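Local coordinates for protein LAE5 (Uncultured bacterium, PDB 5JD3) that probably hydrolyses ester bonds, as an alpha/beta hydrolase of the GDSL-like lipase/acylhydrolase family, at residues A[31-36]-A[89-94]; A[108-113]-A[157-162]; A[130-135]-A[174-179]; A[192-197]-A[223-228]. All blocks are in the same frame, centred on the assembly; numbering follows the deposited sequence.

Contact 1: residues A[31-36]-A[89-94]; sequences VIIGDS and RDLAAR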
loop_
_atom_site.group_PDB
_atom_site.type_symbol
_atom_site.label_atom_id
_atom_site.label_comp_id
_atom_site.label_asym_id
_atom_site.label_seq_id
_atom_site.Cartn_x
_atom_site.Cartn_y
_atom_site.Cartn_z
ATOM N N VAL A 31 6.292 1.743 -9.290
ATOM C CA VAL A 31 4.932 2.263 -9.299
ATOM C C VAL A 31 4.166 1.760 -8.081
ATOM O O VAL A 31 4.009 0.554 -7.890
ATOM C CB VAL A 31 4.177 1.867 -10.584
ATOM C CG1 VAL A 31 2.684 2.112 -10.425
ATOM C CG2 VAL A 31 4.727 2.632 -11.777
ATOM N N ILE A 32 3.698 2.692 -7.257
ATOM C CA ILE A 32 2.951 2.349 -6.055
ATOM C C ILE A 32 1.483 2.729 -6.213
ATOM O O ILE A 32 1.150 3.899 -6.405
ATOM C CB ILE A 32 3.539 3.040 -4.812
ATOM C CG1 ILE A 32 5.036 2.745 -4.706
ATOM C CG2 ILE A 32 2.810 2.588 -3.557
ATOM C CD1 ILE A 32 5.726 3.469 -3.572
ATOM N N ILE A 33 0.609 1.731 -6.128
ATOM C CA ILE A 33 -0.810 1.929 -6.393
ATOM C C ILE A 33 -1.662 1.467 -5.208
ATOM O O ILE A 33 -1.333 0.486 -4.540
ATOM C CB ILE A 33 -1.231 1.182 -7.686
ATOM C CG1 ILE A 33 -2.690 1.471 -8.044
ATOM C CG2 ILE A 33 -0.981 -0.316 -7.557
ATOM C CD1 ILE A 33 -3.122 0.869 -9.363
ATOM N N GLY A 34 -2.744 2.192 -4.936
ATOM C CA GLY A 34 -3.627 1.854 -3.834
ATOM C C GLY A 34 -4.718 2.881 -3.591
ATOM O O GLY A 34 -5.135 3.587 -4.509
ATOM N N ASP A 35 -5.181 2.963 -2.346
ATOM C CA ASP A 35 -6.256 3.883 -1.986
ATOM C C ASP A 35 -5.726 5.239 -1.520
ATOM O O ASP A 35 -4.665 5.681 -1.960
ATOM C CB ASP A 35 -7.149 3.262 -0.909
ATOM C CG ASP A 35 -6.355 2.603 0.203
ATOM O OD1 ASP A 35 -5.307 3.152 0.603
ATOM O OD2 ASP A 35 -6.782 1.527 0.678
ATOM N N SER A 36 -6.471 5.892 -0.631
ATOM C CA SER A 36 -6.129 7.241 -0.182
ATOM C C SER A 36 -4.843 7.270 0.634
ATOM O O SER A 36 -4.166 8.296 0.701
ATOM C CB SER A 36 -7.270 7.840 0.641
ATOM O OG SER A 36 -7.270 7.327 1.961
ATOM N N ARG A 89 -11.438 -3.940 -6.513
ATOM C CA ARG A 89 -12.324 -3.917 -7.668
ATOM C C ARG A 89 -12.014 -2.715 -8.556
ATOM O O ARG A 89 -11.989 -2.823 -9.782
ATOM C CB ARG A 89 -13.785 -3.885 -7.214
ATOM C CG ARG A 89 -14.804 -3.964 -8.337
ATOM C CD ARG A 89 -16.221 -3.792 -7.803
ATOM N NE ARG A 89 -16.683 -4.966 -7.067
ATOM C CZ ARG A 89 -17.391 -4.913 -5.942
ATOM N NH1 ARG A 89 -17.716 -3.741 -5.413
ATOM N NH2 ARG A 89 -17.770 -6.033 -5.342
ATOM N N ASP A 90 -11.772 -1.571 -7.923
ATOM C CA ASP A 90 -11.442 -0.345 -8.640
ATOM C C ASP A 90 -10.054 -0.420 -9.270
ATOM O O ASP A 90 -9.824 0.117 -10.353
ATOM C CB ASP A 90 -11.521 0.862 -7.702
ATOM C CG ASP A 90 -12.904 1.053 -7.113
ATOM O OD1 ASP A 90 -13.896 0.754 -7.810
ATOM O OD2 ASP A 90 -13.000 1.505 -5.953
ATOM N N LEU A 91 -9.133 -1.086 -8.580
ATOM C CA LEU A 91 -7.764 -1.240 -9.062
ATOM C C LEU A 91 -7.710 -2.022 -10.368
ATOM O O LEU A 91 -6.996 -1.648 -11.298
ATOM C CB LEU A 91 -6.900 -1.934 -8.007
ATOM C CG LEU A 91 -5.977 -1.048 -7.168
ATOM C CD1 LEU A 91 -6.757 0.070 -6.497
ATOM C CD2 LEU A 91 -5.233 -1.884 -6.138
ATOM N N ALA A 92 -8.471 -3.109 -10.429
ATOM C CA ALA A 92 -8.482 -3.980 -11.598
ATOM C C ALA A 92 -9.011 -3.262 -12.835
ATOM O O ALA A 92 -8.601 -3.557 -13.956
ATOM C CB ALA A 92 -9.311 -5.224 -11.316
ATOM N N ALA A 93 -9.917 -2.314 -12.622
ATOM C CA ALA A 93 -10.554 -1.599 -13.723
ATOM C C ALA A 93 -9.598 -0.627 -14.412
ATOM O O ALA A 93 -9.762 -0.318 -15.591
ATOM C CB ALA A 93 -11.785 -0.857 -13.224
ATOM N N ARG A 94 -8.598 -0.151 -13.677
ATOM C CA ARG A 94 -7.672 0.841 -14.212
ATOM C C ARG A 94 -6.240 0.325 -14.269
ATOM O O ARG A 94 -5.309 1.089 -14.523
ATOM C CB ARG A 94 -7.726 2.123 -13.376
ATOM C CG ARG A 94 -7.238 1.960 -11.942
ATOM C CD ARG A 94 -7.431 3.249 -11.156
ATOM N NE ARG A 94 -6.967 3.141 -9.775
ATOM C CZ ARG A 94 -5.730 3.418 -9.375
ATOM N NH1 ARG A 94 -4.820 3.819 -10.252
ATOM N NH2 ARG A 94 -5.404 3.295 -8.096
#
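Ile33 and Arg94 reach for each other from opposite directions, the isoleucine out of a sheet strand and the arginine out of the helix packed on that sheet. The delta methyl of Ile33 lies over one face of the guanidinium, with CD1 3.5 Å from Arg94 NH1. CG1 of the same side chain comes to 3.3 Å from Arg94 NH2, so the flat cation rests on a short run of alkyl carbon. Two torsions put it there: CG of Arg94 sits between its backbone N and carbonyl carbon (chi1 65°), and after an extended chain the final rotation (chi4 90°) swings the plane broadside to the methyl. Beside the guanidinium, near its plane, Gly34 O is 3.6 Å from Arg94 NH2. Strand 31-34 and helix 89-94 run at 134°, their axes 9.6 Å apart at closest approach. The strand leads into the Gly-Asp-Ser sequence of the GDSL hydrolases, whose Ser36, hydrogen-bonded to His216, is consistent with the nucleophile of a Ser-His-Asp triad. One helical turn before Arg94, Leu91 completes the apolar part, with its CG 4.1 Å from Ile33 CD1. The charge of Arg94 is met by Asp98 in a salt bridge, while Asn86 and the carbonyl of Gln81 accept further hydrogen bonds. Without the guanidinium, as with an alanine here, Asp98 would probably lose its ion-pair mate, Asn86 and Gln81 O a donor, and Ile33 the flat group it packs on.

Contact 2: residues A[108-113]-A[157-162]; sequences AMMIGI and TPYFIE
Gly112 and Pro158 bring their backbones together where two neighbouring strands run out into loops, their CA atoms 5.2 Å apart. Gly112 (phi 138°) has room for no side chain: a CB would fall 2.8 Å from Pro158 CG and press on the carbonyl O of Ile111. The proline ring lies along this bend, with its CB 3.7 Å from Ile113 N. Beyond it, the Tyr159 ring receives two aliphatic ends from different sides. Ile113 CD1 stands over one face in a CH-pi contact, 4.0 Å from the Tyr159 ring centroid and displaced toward the rim. Met110, stretched out along its whole length, brings CE to the ring edge, tightly, at 3.3 Å from Tyr159 CE2. In GDSL hydrolases the strand that carries Met110 ends in a Gly-X-Asn-Asp block, and here Gly112 opens it as the N-cap of helix 113-121. With chi1 at 68°, Tyr159 CG sits between backbone N and carbonyl carbon, which brings the ring beside the ends of Met110 and Ile113. Its OH is hydrogen-bonded to the carbonyl of Ile215, and its ring meets that of Phe198. Replacing this tyrosine by an alanine is likely to leave Met110 CE and Ile113 CD1 without the ring they pack on, and Ile215 O without this hydrogen bond. The ring lies near, without touching, the presumed triad of Ser36, Asp213 and His216.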
loop_
_atom_site.group_PDB
_atom_site.type_symbol
_atom_site.label_atom_id
_atom_site.label_comp_id
_atom_site.label_asym_id
_atom_site.label_seq_id
_atom_site.Cartn_x
_atom_site.Cartn_y
_atom_site.Cartn_z
ATOM N N ALA A 108 4.488 -1.793 -6.353
ATOM C CA ALA A 108 4.068 -1.939 -4.968
ATOM C C ALA A 108 2.568 -1.697 -4.869
ATOM O O ALA A 108 2.061 -0.691 -5.364
ATOM C CB ALA A 108 4.830 -0.983 -4.067
ATOM N N MET A 109 1.856 -2.625 -4.242
ATOM C CA MET A 109 0.410 -2.503 -4.125
ATOM C C MET A 109 -0.059 -2.602 -2.681
ATOM O O MET A 109 0.338 -3.504 -1.941
ATOM C CB MET A 109 -0.287 -3.567 -4.975
ATOM C CG MET A 109 -1.790 -3.641 -4.760
ATOM S SD MET A 109 -2.628 -4.614 -6.023
ATOM C CE MET A 109 -1.559 -6.046 -6.112
ATOM N N MET A 110 -0.904 -1.657 -2.289
ATOM C CA MET A 110 -1.518 -1.673 -0.973
ATOM C C MET A 110 -3.017 -1.440 -1.101
ATOM O O MET A 110 -3.462 -0.329 -1.390
ATOM C CB MET A 110 -0.890 -0.617 -0.069
ATOM C CG MET A 110 -1.613 -0.457 1.245
ATOM S SD MET A 110 -0.851 0.762 2.319
ATOM C CE MET A 110 -2.197 1.020 3.457
ATOM N N ILE A 111 -3.793 -2.497 -0.891
ATOM C CA ILE A 111 -5.234 -2.426 -1.074
ATOM C C ILE A 111 -5.939 -3.387 -0.119
ATOM O O ILE A 111 -5.383 -4.419 0.261
ATOM C CB ILE A 111 -5.622 -2.740 -2.542
ATOM C CG1 ILE A 111 -7.022 -2.214 -2.865
ATOM C CG2 ILE A 111 -5.485 -4.232 -2.842
ATOM C CD1 ILE A 111 -7.103 -0.704 -2.911
ATOM N N GLY A 112 -7.154 -3.035 0.291
ATOM C CA GLY A 112 -7.917 -3.881 1.189
ATOM C C GLY A 112 -8.647 -3.129 2.285
ATOM O O GLY A 112 -9.656 -3.610 2.801
ATOM N N ILE A 113 -8.141 -1.953 2.642
ATOM C CA ILE A 113 -8.735 -1.157 3.713
ATOM C C ILE A 113 -10.187 -0.796 3.408
ATOM O O ILE A 113 -11.081 -1.076 4.207
ATOM C CB ILE A 113 -7.933 0.134 3.969
ATOM C CG1 ILE A 113 -6.589 -0.198 4.621
ATOM C CG2 ILE A 113 -8.719 1.086 4.860
ATOM C CD1 ILE A 113 -5.774 1.021 4.995
ATOM N N THR A 157 0.328 -5.057 3.219
ATOM C CA THR A 157 -0.914 -5.493 3.846
ATOM C C THR A 157 -1.804 -4.312 4.229
ATOM O O THR A 157 -1.309 -3.250 4.611
ATOM C CB THR A 157 -0.639 -6.355 5.103
ATOM O OG1 THR A 157 -1.872 -6.874 5.617
ATOM C CG2 THR A 157 0.049 -5.541 6.186
ATOM N N PRO A 158 -3.127 -4.487 4.098
ATOM C CA PRO A 158 -4.042 -3.479 4.633
ATOM C C PRO A 158 -3.954 -3.469 6.151
ATOM O O PRO A 158 -3.551 -4.473 6.738
ATOM C CB PRO A 158 -5.415 -3.955 4.153
ATOM C CG PRO A 158 -5.252 -5.429 3.966
ATOM C CD PRO A 158 -3.845 -5.610 3.470
ATOM N N TYR A 159 -4.313 -2.359 6.781
ATOM C CA TYR A 159 -4.185 -2.268 8.225
ATOM C C TYR A 159 -5.391 -1.610 8.874
ATOM O O TYR A 159 -6.204 -0.963 8.212
ATOM C CB TYR A 159 -2.916 -1.494 8.602
ATOM C CG TYR A 159 -2.966 -0.027 8.238
ATOM C CD1 TYR A 159 -3.469 0.916 9.129
ATOM C CD2 TYR A 159 -2.513 0.417 7.006
ATOM C CE1 TYR A 159 -3.522 2.255 8.796
ATOM C CE2 TYR A 159 -2.558 1.755 6.672
ATOM C CZ TYR A 159 -3.064 2.668 7.566
ATOM O OH TYR A 159 -3.108 4.000 7.227
ATOM N N PHE A 160 -5.487 -1.789 10.185
ATOM C CA PHE A 160 -6.445 -1.074 11.007
ATOM C C PHE A 160 -5.717 -0.667 12.279
ATOM O O PHE A 160 -5.224 -1.521 13.014
ATOM C CB PHE A 160 -7.667 -1.941 11.311
ATOM C CG PHE A 160 -8.808 -1.190 11.939
ATOM C CD1 PHE A 160 -9.146 0.079 11.499
ATOM C CD2 PHE A 160 -9.555 -1.764 12.954
ATOM C CE1 PHE A 160 -10.199 0.769 12.072
ATOM C CE2 PHE A 160 -10.611 -1.079 13.530
ATOM C CZ PHE A 160 -10.932 0.189 13.087
ATOM N N ILE A 161 -5.619 0.634 12.528
ATOM C CA ILE A 161 -4.887 1.113 13.694
ATOM C C ILE A 161 -5.716 0.865 14.951
ATOM O O ILE A 161 -6.262 1.788 15.555
ATOM C CB ILE A 161 -4.524 2.606 13.568
ATOM C CG1 ILE A 161 -3.886 2.875 12.205
ATOM C CG2 ILE A 161 -3.561 3.022 14.671
ATOM C CD1 ILE A 161 -3.471 4.314 11.993
ATOM N N GLU A 162 -5.807 -0.407 15.327
ATOM C CA GLU A 162 -6.585 -0.830 16.483
ATOM C C GLU A 162 -5.963 -2.078 17.098
ATOM O O GLU A 162 -5.950 -3.140 16.476
ATOM C CB GLU A 162 -8.038 -1.099 16.087
ATOM C CG GLU A 162 -8.901 -1.628 17.219
ATOM C CD GLU A 162 -8.937 -0.690 18.409
ATOM O OE1 GLU A 162 -9.232 0.507 18.214
ATOM O OE2 GLU A 162 -8.667 -1.148 19.539
#

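Contact 3: residues A[130-135]-A[174-179]; sequences VCPEEY and DVYGDL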
loop_
_atom_site.group_PDB
_atom_site.type_symbol
_atom_site.label_atom_id
_atom_site.label_comp_id
_atom_site.label_asym_id
_atom_site.label_seq_id
_atom_site.Cartn_x
_atom_site.Cartn_y
_atom_site.Cartn_z
ATOM N N VAL A 130 -16.900 -5.965 -0.902
ATOM C CA VAL A 130 -15.985 -6.903 -1.541
ATOM C C VAL A 130 -15.706 -8.076 -0.604
ATOM O O VAL A 130 -14.926 -7.955 0.342
ATOM C CB VAL A 130 -14.655 -6.229 -1.934
ATOM C CG1 VAL A 130 -13.723 -7.236 -2.596
ATOM C CG2 VAL A 130 -14.911 -5.049 -2.857
ATOM N N CYS A 131 -16.357 -9.203 -0.871
ATOM C CA CYS A 131 -16.216 -10.403 -0.053
ATOM C C CYS A 131 -14.785 -10.940 -0.090
ATOM O O CYS A 131 -14.044 -10.660 -1.032
ATOM C CB CYS A 131 -17.203 -11.475 -0.527
ATOM S SG CYS A 131 -18.944 -11.010 -0.354
ATOM N N PRO A 132 -14.386 -11.702 0.945
ATOM C CA PRO A 132 -13.048 -12.303 0.999
ATOM C C PRO A 132 -12.687 -13.087 -0.262
ATOM O O PRO A 132 -11.534 -13.059 -0.693
ATOM C CB PRO A 132 -13.137 -13.239 2.206
ATOM C CG PRO A 132 -14.139 -12.597 3.092
ATOM C CD PRO A 132 -15.153 -11.966 2.179
ATOM N N GLU A 133 -13.670 -13.768 -0.843
ATOM C CA GLU A 133 -13.450 -14.560 -2.047
ATOM C C GLU A 133 -13.092 -13.684 -3.245
ATOM O O GLU A 133 -12.141 -13.972 -3.972
ATOM C CB GLU A 133 -14.687 -15.402 -2.363
ATOM C CG GLU A 133 -14.590 -16.187 -3.659
ATOM C CD GLU A 133 -15.759 -17.131 -3.857
ATOM O OE1 GLU A 133 -16.378 -17.531 -2.848
ATOM O OE2 GLU A 133 -16.062 -17.471 -5.019
ATOM N N GLU A 134 -13.858 -12.614 -3.448
ATOM C CA GLU A 134 -13.598 -11.692 -4.548
ATOM C C GLU A 134 -12.261 -10.985 -4.359
ATOM O O GLU A 134 -11.514 -10.788 -5.316
ATOM C CB GLU A 134 -14.721 -10.660 -4.673
ATOM C CG GLU A 134 -14.490 -9.635 -5.774
ATOM C CD GLU A 134 -15.593 -8.599 -5.858
ATOM O OE1 GLU A 134 -16.538 -8.665 -5.044
ATOM O OE2 GLU A 134 -15.514 -7.715 -6.738
ATOM N N TYR A 135 -11.972 -10.608 -3.117
ATOM C CA TYR A 135 -10.722 -9.936 -2.786
ATOM C C TYR A 135 -9.518 -10.796 -3.156
ATOM O O TYR A 135 -8.587 -10.320 -3.801
ATOM C CB TYR A 135 -10.682 -9.585 -1.297
ATOM C CG TYR A 135 -9.415 -8.882 -0.861
ATOM C CD1 TYR A 135 -9.255 -7.516 -1.053
ATOM C CD2 TYR A 135 -8.383 -9.582 -0.250
ATOM C CE1 TYR A 135 -8.099 -6.869 -0.656
ATOM C CE2 TYR A 135 -7.224 -8.944 0.152
ATOM C CZ TYR A 135 -7.088 -7.587 -0.052
ATOM O OH TYR A 135 -5.937 -6.946 0.345
ATOM N N ASP A 174 -7.653 -8.460 9.577
ATOM C CA ASP A 174 -6.666 -9.528 9.700
ATOM C C ASP A 174 -6.939 -10.645 8.700
ATOM O O ASP A 174 -6.013 -11.302 8.224
ATOM C CB ASP A 174 -6.654 -10.092 11.123
ATOM C CG ASP A 174 -6.090 -9.115 12.134
ATOM O OD1 ASP A 174 -5.305 -8.230 11.734
ATOM O OD2 ASP A 174 -6.430 -9.233 13.330
ATOM N N VAL A 175 -8.214 -10.859 8.390
ATOM C CA VAL A 175 -8.607 -11.864 7.409
ATOM C C VAL A 175 -8.045 -11.521 6.035
ATOM O O VAL A 175 -7.450 -12.365 5.365
ATOM C CB VAL A 175 -10.141 -11.995 7.313
ATOM C CG1 VAL A 175 -10.532 -12.876 6.135
ATOM C CG2 VAL A 175 -10.711 -12.542 8.612
ATOM N N TYR A 176 -8.225 -10.268 5.633
ATOM C CA TYR A 176 -7.797 -9.808 4.317
ATOM C C TYR A 176 -6.279 -9.696 4.220
ATOM O O TYR A 176 -5.705 -9.862 3.144
ATOM C CB TYR A 176 -8.451 -8.463 3.991
ATOM C CG TYR A 176 -9.901 -8.581 3.580
ATOM C CD1 TYR A 176 -10.853 -9.091 4.453
ATOM C CD2 TYR A 176 -10.319 -8.177 2.319
ATOM C CE1 TYR A 176 -12.180 -9.200 4.080
ATOM C CE2 TYR A 176 -11.643 -8.283 1.937
ATOM C CZ TYR A 176 -12.569 -8.794 2.821
ATOM O OH TYR A 176 -13.888 -8.900 2.444
ATOM N N GLY A 177 -5.634 -9.414 5.347
ATOM C CA GLY A 177 -4.186 -9.348 5.396
ATOM C C GLY A 177 -3.562 -10.714 5.176
ATOM O O GLY A 177 -2.606 -10.855 4.412
ATOM N N ASP A 178 -4.110 -11.721 5.850
ATOM C CA ASP A 178 -3.649 -13.098 5.706
ATOM C C ASP A 178 -3.849 -13.601 4.284
ATOM O O ASP A 178 -3.061 -14.399 3.777
ATOM C CB ASP A 178 -4.383 -14.017 6.688
ATOM C CG ASP A 178 -3.786 -13.983 8.080
ATOM O OD1 ASP A 178 -3.086 -13.002 8.408
ATOM O OD2 ASP A 178 -4.018 -14.939 8.850
ATOM N N LEU A 179 -4.898 -13.107 3.660
ATOM C CA LEU A 179 -5.260 -13.446 2.305
ATOM C C LEU A 179 -4.276 -12.872 1.326
ATOM O O LEU A 179 -3.952 -13.447 0.366
ATOM C CB LEU A 179 -6.623 -12.910 2.009
ATOM C CG LEU A 179 -7.761 -13.800 1.558
ATOM C CD1 LEU A 179 -7.629 -15.185 2.137
ATOM C CD2 LEU A 179 -9.070 -13.168 1.977
#
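Tyr176 crosses from helix 168-187 to the start of helix 132-146, joining two neighbouring helices that pack beside the parallel sheet of this alpha/beta/alpha fold. Its hydroxyl donates to the carbonyl of Val130, a short bond of 2.5 Å from Tyr176 OH to Val130 O. The donor lies in the carbonyl plane, at 150° to the C=O. That hydroxyl also accepts from Gln119 NE2, which leaves it gripped by two partners. Pro132 N is close as well, but as a proline nitrogen it has no hydrogen to give; the ring instead supplies carbon, with Pro132 CG 4.0 Å from Tyr176 CE1. Further back along the tyrosine, CD2 rises over one face of the Tyr135 ring, 3.4 Å from Tyr135 CG. The two ring planes are inclined at 57°, and their centroids are 4.8 Å apart. Tyr135 gains its own polar tie from OH to Ile111 O, so both tyrosines end on backbone carbonyls of loops. Next in sequence, Gly177 presents a bare backbone to the loop after strand 152-156, where Thr157 packs against it. Leu179, one turn on from Tyr176, also packs on the proline. Its CD2 lies 4.1 Å from Pro132 CB and, nearer still, 3.6 Å from Pro132 O.

Contact 4: residues A[192-197]-A[223-228]; sequences VDVQGA and QVIANA
Ala197 and Ala228 meet methyl to methyl, their CB atoms 3.8 Å apart, and no hydrogen bond joins the two segments. Side chains this small probably help the helices to lie close at this point. The backbones come nearest at Val194 and Ile225, whose CA atoms are 5.7 Å apart. Around the alanine pair lie branched residues. Val192, the last residue of strand 190-192, turns CG1 anti to its own nitrogen (chi1 177°) and sets it 3.7 Å from Ala228 CB, near the carbonyl carbon of that residue as well. Val224 covers the other side, its CG1 3.8 Å from Ala197 CB. Val194 and Ile225 lie obliquely across each other, with Val194 CG1 3.8 Å from Ile225 CG1. The contact thus packs the C-terminal helix 219-232 onto the junction between the edge strand and helix 194-201, and Ile225 also reaches Tyr59 of helix 59-70. The polar bonds lie within a segment or run to residues outside both. Asp193, the N-cap, accepts from Gly196 N at 3.0 Å through OD2, met from above the carboxylate plane, and holds a salt bridge to Arg181. A side chain on Gly196 would run into Asp193 OD1. Between these segments the contact is purely apolar, so it probably depends on how well the alanine, valine and isoleucine carbons fit together.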
loop_
_atom_site.group_PDB
_atom_site.type_symbol
_atom_site.label_atom_id
_atom_site.label_comp_id
_atom_site.label_asym_id
_atom_site.label_seq_id
_atom_site.Cartn_x
_atom_site.Cartn_y
_atom_site.Cartn_z
ATOM N N VAL A 192 5.139 -6.669 2.743
ATOM C CA VAL A 192 5.421 -5.717 3.806
ATOM C C VAL A 192 4.331 -5.784 4.869
ATOM O O VAL A 192 3.161 -5.521 4.590
ATOM C CB VAL A 192 5.525 -4.280 3.268
ATOM C CG1 VAL A 192 5.744 -3.304 4.410
ATOM C CG2 VAL A 192 6.649 -4.179 2.253
ATOM N N ASP A 193 4.721 -6.148 6.085
ATOM C CA ASP A 193 3.776 -6.246 7.190
ATOM C C ASP A 193 3.561 -4.882 7.839
ATOM O O ASP A 193 4.151 -4.573 8.874
ATOM C CB ASP A 193 4.265 -7.260 8.226
ATOM C CG ASP A 193 3.264 -7.483 9.343
ATOM O OD1 ASP A 193 3.683 -7.904 10.441
ATOM O OD2 ASP A 193 2.059 -7.239 9.122
ATOM N N VAL A 194 2.718 -4.068 7.213
ATOM C CA VAL A 194 2.394 -2.740 7.719
ATOM C C VAL A 194 1.607 -2.826 9.023
ATOM O O VAL A 194 1.843 -2.054 9.954
ATOM C CB VAL A 194 1.583 -1.932 6.688
ATOM C CG1 VAL A 194 1.306 -0.527 7.207
ATOM C CG2 VAL A 194 2.320 -1.878 5.358
ATOM N N GLN A 195 0.672 -3.770 9.081
ATOM C CA GLN A 195 -0.147 -3.977 10.272
ATOM C C GLN A 195 0.718 -4.284 11.488
ATOM O O GLN A 195 0.504 -3.735 12.567
ATOM C CB GLN A 195 -1.151 -5.109 10.046
ATOM C CG GLN A 195 -2.030 -5.408 11.250
ATOM C CD GLN A 195 -2.958 -4.261 11.593
ATOM O OE1 GLN A 195 -3.980 -4.056 10.938
ATOM N NE2 GLN A 195 -2.606 -3.503 12.627
ATOM N N GLY A 196 1.697 -5.164 11.301
ATOM C CA GLY A 196 2.623 -5.513 12.362
ATOM C C GLY A 196 3.440 -4.316 12.804
ATOM O O GLY A 196 3.737 -4.160 13.989
ATOM N N ALA A 197 3.802 -3.467 11.845
ATOM C CA ALA A 197 4.555 -2.253 12.136
ATOM C C ALA A 197 3.751 -1.328 13.040
ATOM O O ALA A 197 4.288 -0.749 13.985
ATOM C CB ALA A 197 4.938 -1.539 10.847
ATOM N N GLN A 223 5.086 7.501 8.379
ATOM C CA GLN A 223 6.490 7.142 8.535
ATOM C C GLN A 223 6.607 5.693 8.998
ATOM O O GLN A 223 7.556 4.994 8.644
ATOM C CB GLN A 223 7.185 8.081 9.524
ATOM C CG GLN A 223 8.701 7.948 9.543
ATOM C CD GLN A 223 9.352 8.479 8.280
ATOM O OE1 GLN A 223 9.369 9.687 8.038
ATOM N NE2 GLN A 223 9.891 7.578 7.467
ATOM N N VAL A 224 5.634 5.252 9.789
ATOM C CA VAL A 224 5.559 3.858 10.211
ATOM C C VAL A 224 5.372 2.961 8.995
ATOM O O VAL A 224 6.041 1.935 8.855
ATOM C CB VAL A 224 4.405 3.626 11.211
ATOM C CG1 VAL A 224 4.128 2.138 11.381
ATOM C CG2 VAL A 224 4.722 4.277 12.550
ATOM N N ILE A 225 4.464 3.364 8.111
ATOM C CA ILE A 225 4.214 2.635 6.874
ATOM C C ILE A 225 5.456 2.620 5.988
ATOM O O ILE A 225 5.842 1.576 5.460
ATOM C CB ILE A 225 3.042 3.250 6.085
ATOM C CG1 ILE A 225 1.759 3.206 6.915
ATOM C CG2 ILE A 225 2.845 2.526 4.765
ATOM C CD1 ILE A 225 0.570 3.846 6.233
ATOM N N ALA A 226 6.077 3.785 5.838
ATOM C CA ALA A 226 7.253 3.930 4.990
ATOM C C ALA A 226 8.428 3.102 5.502
ATOM O O ALA A 226 9.139 2.475 4.721
ATOM C CB ALA A 226 7.648 5.397 4.886
ATOM N N ASN A 227 8.624 3.100 6.816
ATOM C CA ASN A 227 9.741 2.380 7.419
ATOM C C ASN A 227 9.580 0.865 7.333
ATOM O O ASN A 227 10.568 0.134 7.274
ATOM C CB ASN A 227 9.920 2.803 8.877
ATOM C CG ASN A 227 10.541 4.180 9.009
ATOM O OD1 ASN A 227 10.783 4.862 8.013
ATOM N ND2 ASN A 227 10.798 4.597 10.241
ATOM N N ALA A 228 8.336 0.398 7.329
ATOM C CA ALA A 228 8.062 -1.021 7.148
ATOM C C ALA A 228 8.454 -1.446 5.737
ATOM O O ALA A 228 9.034 -2.513 5.533
ATOM C CB ALA A 228 6.597 -1.323 7.412
#

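Contacts 1 and 2 share the central sheet, where strands 29-34 and 106-110 are neighbours; their centres lie about 12 Å apart. Contact 3, its centre about 11 Å from that of contact 2, touches helix 88-100 of contact 1 through the Arg89-Glu134 salt bridge. Contact 4, centred about 10 Å from contact 2, lies across the chain centre from contact 1, their centres about 19 Å apart. Along the chain contact 1 closes before the others open, contacts 2 and 3 interleave, and contact 4 comes last. Contact 2 thus joins loops at the carboxyl ends of two central strands, the edge where GDSL hydrolases are expected to hold their catalytic groups, with contacts 3 and 4 packing helices beside it.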